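Local coordinates for 3-oxosteroid 1-dehydrogenase (Sterolibacterium denitrificans, PDB 7P18), which binds FAD and probably catalyses the introduction of the Delta(1) double bond into 3-oxosteroids, passing the electrons on to an acceptor, at residues I326-P329 with Q334-L337; M397-P402 with G414-R419. All coordinates share one frame; numbering follows the deposited sequence.

Interaction 1 (I326-P329 with Q334-L337); sequences IHVP and QTGL
The imidazole of His327 meets the amide of Gln334 at its edge: OE1 lies near the ring plane, and the amide is turned 59° from the ring. Between these two side chains the nearest approach is Gln334 OE1 to His327 CB, 3.4 Å. A water joins the polar atoms, giving a hydrogen to Gln334 OE1 at 2.7 Å and lying 2.8 Å from His327 ND1. With CG beside the backbone N (chi1 -62°) and the chain extended beyond, the amide runs alongside the Ile326–His327 peptide. NE2 turns elsewhere, bonding to Ser325 OG and Asp492 OD2, so both ends fix the amide's rotation. An alanine here would remove the amide, and Ser325, Asp492 and the water would probably each lose this partner.

Next to it Ile326 and Thr335 form an antiparallel hydrogen-bonded pair that closes a beta hairpin. Thr335 N gives a fairly straight bond to Ile326 O (2.9 Å), whereas Ile326 N to Thr335 O (2.8 Å) is bent to 137°. The two side chains share one face of the sheet. Ile326 crosses Leu337 at about a right angle, CG1 against CD2 at 3.9 Å. In a separate contact, Val328 CG2 rests on Thr335 OG1. The hairpin belongs to an antiparallel sheet, where Ile326 packs on Met489 and His327 on Arg490, both from strand 486-502.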
loop_
_atom_site.group_PDB
_atom_site.type_symbol
_atom_site.label_atom_id
_atom_site.label_comp_id
_atom_site.label_asym_id
_atom_site.label_seq_id
_atom_site.Cartn_x
_atom_site.Cartn_y
_atom_site.Cartn_z
ATOM N N ILE A 326 -1.179 -12.731 -6.246
ATOM C CA ILE A 326 -1.937 -13.941 -6.702
ATOM C C ILE A 326 -2.955 -13.526 -7.770
ATOM O O ILE A 326 -3.837 -12.661 -7.503
ATOM C CB ILE A 326 -2.684 -14.595 -5.520
ATOM C CG1 ILE A 326 -1.751 -14.988 -4.374
ATOM C CG2 ILE A 326 -3.537 -15.781 -5.981
ATOM C CD1 ILE A 326 -0.679 -15.946 -4.737
ATOM N N HIS A 327 -2.915 -14.237 -8.889
ATOM C CA HIS A 327 -3.878 -14.077 -9.997
ATOM C C HIS A 327 -5.217 -14.656 -9.517
ATOM O O HIS A 327 -5.224 -15.800 -8.968
ATOM C CB HIS A 327 -3.389 -14.783 -11.248
ATOM C CG HIS A 327 -4.462 -14.955 -12.261
ATOM N ND1 HIS A 327 -4.960 -13.906 -12.997
ATOM C CD2 HIS A 327 -5.164 -16.049 -12.610
ATOM C CE1 HIS A 327 -5.941 -14.352 -13.754
ATOM N NE2 HIS A 327 -6.085 -15.661 -13.537
ATOM N N VAL A 328 -6.259 -13.874 -9.661
ATOM C CA VAL A 328 -7.663 -14.322 -9.475
ATOM C C VAL A 328 -8.409 -14.157 -10.784
ATOM O O VAL A 328 -8.589 -13.036 -11.259
ATOM C CB VAL A 328 -8.365 -13.556 -8.358
ATOM C CG1 VAL A 328 -9.780 -14.070 -8.150
ATOM C CG2 VAL A 328 -7.552 -13.676 -7.078
ATOM N N PRO A 329 -8.955 -15.256 -11.352
ATOM C CA PRO A 329 -9.727 -15.148 -12.607
ATOM C C PRO A 329 -10.835 -14.094 -12.512
ATOM O O PRO A 329 -11.525 -14.001 -11.534
ATOM C CB PRO A 329 -10.285 -16.563 -12.826
ATOM C CG PRO A 329 -9.295 -17.457 -12.080
ATOM C CD PRO A 329 -8.847 -16.643 -10.875
ATOM N N GLN A 334 -4.162 -8.331 -9.240
ATOM C CA GLN A 334 -3.753 -9.505 -8.440
ATOM C C GLN A 334 -3.878 -9.157 -6.943
ATOM O O GLN A 334 -3.827 -7.977 -6.568
ATOM C CB GLN A 334 -2.398 -10.006 -8.905
ATOM C CG GLN A 334 -2.482 -10.456 -10.364
ATOM C CD GLN A 334 -1.474 -11.492 -10.763
ATOM O OE1 GLN A 334 -1.546 -12.022 -11.873
ATOM N NE2 GLN A 334 -0.479 -11.717 -9.921
ATOM N N THR A 335 -4.093 -10.178 -6.107
ATOM C CA THR A 335 -4.257 -10.005 -4.645
ATOM C C THR A 335 -2.886 -10.082 -3.981
ATOM O O THR A 335 -2.146 -11.098 -4.161
ATOM C CB THR A 335 -5.190 -11.068 -4.060
ATOM O OG1 THR A 335 -6.449 -10.898 -4.699
ATOM C CG2 THR A 335 -5.405 -10.879 -2.572
ATOM N N GLY A 336 -2.543 -9.058 -3.187
ATOM C CA GLY A 336 -1.274 -9.113 -2.442
ATOM C C GLY A 336 -1.381 -10.001 -1.209
ATOM O O GLY A 336 -2.462 -10.042 -0.584
ATOM N N LEU A 337 -0.314 -10.707 -0.887
ATOM C CA LEU A 337 -0.196 -11.516 0.349
ATOM C C LEU A 337 0.561 -10.664 1.380
ATOM O O LEU A 337 1.783 -10.712 1.391
ATOM C CB LEU A 337 0.530 -12.812 0.015
ATOM C CG LEU A 337 -0.181 -13.745 -0.978
ATOM C CD1 LEU A 337 0.556 -15.056 -1.075
ATOM C CD2 LEU A 337 -1.636 -13.996 -0.636
HETATM O O HOH W 1 -3.559 -11.584 -13.583
#

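Interaction 2 (M397-P402 with G414-R419); sequences MGPLMP and GKVYWR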
loop_
_atom_site.group_PDB
_atom_site.type_symbol
_atom_site.label_atom_id
_atom_site.label_comp_id
_atom_site.label_asym_id
_atom_site.label_seq_id
_atom_site.Cartn_x
_atom_site.Cartn_y
_atom_site.Cartn_z
ATOM N N MET A 397 -5.576 -17.356 2.595
ATOM C CA MET A 397 -4.372 -17.064 1.777
ATOM C C MET A 397 -4.822 -16.292 0.531
ATOM O O MET A 397 -5.296 -16.907 -0.438
ATOM C CB MET A 397 -3.621 -18.337 1.408
ATOM C CG MET A 397 -2.246 -18.059 0.767
ATOM S SD MET A 397 -1.118 -17.061 1.762
ATOM C CE MET A 397 -0.794 -18.148 3.155
ATOM N N GLY A 398 -4.715 -14.972 0.586
ATOM C CA GLY A 398 -5.264 -14.067 -0.432
ATOM C C GLY A 398 -6.723 -14.366 -0.697
ATOM O O GLY A 398 -7.532 -14.328 0.235
ATOM N N PRO A 399 -7.114 -14.734 -1.943
ATOM C CA PRO A 399 -8.512 -15.021 -2.226
ATOM C C PRO A 399 -9.051 -16.291 -1.539
ATOM O O PRO A 399 -10.230 -16.410 -1.477
ATOM C CB PRO A 399 -8.543 -15.200 -3.753
ATOM C CG PRO A 399 -7.147 -15.708 -4.068
ATOM C CD PRO A 399 -6.244 -14.948 -3.124
ATOM N N LEU A 400 -8.208 -17.187 -1.041
ATOM C CA LEU A 400 -8.693 -18.409 -0.339
ATOM C C LEU A 400 -9.075 -18.032 1.094
ATOM O O LEU A 400 -8.222 -17.517 1.813
ATOM C CB LEU A 400 -7.624 -19.491 -0.283
ATOM C CG LEU A 400 -7.237 -20.138 -1.599
ATOM C CD1 LEU A 400 -6.323 -21.320 -1.315
ATOM C CD2 LEU A 400 -8.474 -20.597 -2.350
ATOM N N MET A 401 -10.321 -18.258 1.455
ATOM C CA MET A 401 -10.788 -18.203 2.861
ATOM C C MET A 401 -10.515 -19.555 3.508
ATOM O O MET A 401 -10.321 -20.558 2.814
ATOM C CB MET A 401 -12.275 -17.836 2.915
ATOM C CG MET A 401 -12.542 -16.383 2.494
ATOM S SD MET A 401 -11.591 -15.233 3.524
ATOM C CE MET A 401 -10.224 -14.745 2.464
ATOM N N PRO A 402 -10.443 -19.631 4.858
ATOM C CA PRO A 402 -10.184 -20.911 5.526
ATOM C C PRO A 402 -11.164 -21.994 5.031
ATOM O O PRO A 402 -12.359 -21.678 4.852
ATOM C CB PRO A 402 -10.396 -20.603 7.003
ATOM C CG PRO A 402 -10.147 -19.101 7.105
ATOM C CD PRO A 402 -10.692 -18.529 5.805
ATOM N N GLY A 414 -6.045 -25.168 -10.614
ATOM C CA GLY A 414 -5.030 -24.845 -11.622
ATOM C C GLY A 414 -5.028 -23.377 -12.005
ATOM O O GLY A 414 -4.253 -23.015 -12.912
ATOM N N LYS A 415 -5.833 -22.532 -11.350
ATOM C CA LYS A 415 -5.837 -21.063 -11.637
ATOM C C LYS A 415 -5.403 -20.262 -10.389
ATOM O O LYS A 415 -4.454 -19.448 -10.505
ATOM C CB LYS A 415 -7.229 -20.625 -12.081
ATOM C CG LYS A 415 -7.873 -21.474 -13.172
ATOM C CD LYS A 415 -7.177 -21.412 -14.492
ATOM C CE LYS A 415 -7.917 -22.200 -15.563
ATOM N NZ LYS A 415 -7.184 -22.099 -16.839
ATOM N N VAL A 416 -6.051 -20.509 -9.248
ATOM C CA VAL A 416 -5.731 -19.836 -7.939
ATOM C C VAL A 416 -4.925 -20.798 -7.055
ATOM O O VAL A 416 -4.041 -20.366 -6.298
ATOM C CB VAL A 416 -7.020 -19.365 -7.267
ATOM C CG1 VAL A 416 -6.757 -18.899 -5.841
ATOM C CG2 VAL A 416 -7.729 -18.304 -8.072
ATOM N N TYR A 417 -5.146 -22.108 -7.163
ATOM C CA TYR A 417 -4.384 -23.088 -6.358
ATOM C C TYR A 417 -4.253 -24.388 -7.141
ATOM O O TYR A 417 -5.132 -24.687 -7.970
ATOM C CB TYR A 417 -5.065 -23.311 -4.994
ATOM C CG TYR A 417 -6.393 -24.010 -5.130
ATOM C CD1 TYR A 417 -7.544 -23.312 -5.430
ATOM C CD2 TYR A 417 -6.465 -25.394 -5.088
ATOM C CE1 TYR A 417 -8.743 -23.957 -5.681
ATOM C CE2 TYR A 417 -7.664 -26.050 -5.304
ATOM C CZ TYR A 417 -8.805 -25.340 -5.626
ATOM O OH TYR A 417 -10.000 -25.997 -5.863
ATOM N N TRP A 418 -3.167 -25.111 -6.871
ATOM C CA TRP A 418 -2.953 -26.503 -7.333
ATOM C C TRP A 418 -3.049 -27.420 -6.106
ATOM O O TRP A 418 -2.635 -26.986 -5.005
ATOM C CB TRP A 418 -1.619 -26.618 -8.057
ATOM C CG TRP A 418 -1.548 -25.862 -9.348
ATOM C CD1 TRP A 418 -1.549 -26.394 -10.612
ATOM C CD2 TRP A 418 -1.385 -24.439 -9.517
ATOM N NE1 TRP A 418 -1.435 -25.402 -11.548
ATOM C CE2 TRP A 418 -1.366 -24.189 -10.915
ATOM C CE3 TRP A 418 -1.339 -23.338 -8.652
ATOM C CZ2 TRP A 418 -1.231 -22.905 -11.438
ATOM C CZ3 TRP A 418 -1.187 -22.072 -9.170
ATOM C CH2 TRP A 418 -1.157 -21.858 -10.550
ATOM N N ARG A 419 -3.602 -28.622 -6.282
ATOM C CA ARG A 419 -3.915 -29.556 -5.169
ATOM C C ARG A 419 -3.436 -30.948 -5.579
ATOM O O ARG A 419 -3.520 -31.284 -6.777
ATOM C CB ARG A 419 -5.405 -29.450 -4.827
ATOM C CG ARG A 419 -5.835 -30.337 -3.667
ATOM C CD ARG A 419 -7.331 -30.320 -3.414
ATOM N NE ARG A 419 -7.980 -30.919 -4.578
ATOM C CZ ARG A 419 -8.988 -30.413 -5.266
ATOM N NH1 ARG A 419 -9.570 -29.283 -4.906
ATOM N NH2 ARG A 419 -9.416 -31.047 -6.343
#
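Leu400 O accepts a hydrogen bond from Met397 N at 2.8 Å, and Leu400 N answers with a bond to Met397 O at 3.0 Å. This pair of bonds pins a type II' beta turn with Gly398 and Pro399 at its corners. Gly398 has a positive phi of 52°, and a beta carbon there would run into Pro399 CD. The N-H of Gly398 is hydrogen-bonded to Glu340 OE2.

The turn presents two apolar side chains to 414-419, which has a tight bend of its own, held by Gly414 N to Tyr417 O at 2.8 Å. No hydrogen bond crosses between the segments; the contact is small and wholly apolar. The Pro399 ring and the Val416 side chain lie alongside, pointing in opposing senses, with Pro399 CG meeting Val416 CG1 at 3.7 Å. Val416 presents that methyl because CG1 stands anti to its backbone N (chi1 170°).

Other groups also hold the Tyr417 ring. Its OH bonds to Arg409 O, and Arg419 NH1 lies at its edge in the plane while making a salt bridge to Asp408. Leu400 also touches Met489 of strand 486-502 and Arg392 of helix 389-394, so the contact packs the loop after that helix against the approach to strand 418-420, within the large antiparallel sheet region. Across the contact itself, Leu400 reaches over with its CD2 methyl, which is shared between two partners and comes to the phenol ring obliquely, lying 4.2 Å from Val416 CG1 and the same 4.2 Å from Tyr417 CD1.

In the fold
From the N terminus the chain leaves strand 320-326, and interaction 1 closes the short loop that returns as strand 335-336. It then runs on through helix 363-377, strand 383-387 and helix 389-394 before interaction 2 closes the loop leading into strand 418-420. The two are in series, neither nested nor crossed. In space, however, their centres are 9 Å apart and their loops touch: Pro329 CD lies 3.4 Å from Val416 CG2, Val328 CG2 is 3.7 Å from Pro399 CG, and Leu337 packs against Gly398. Strands 320-326 and 418-420 both pair with 486-502, so one sheet carries both loops.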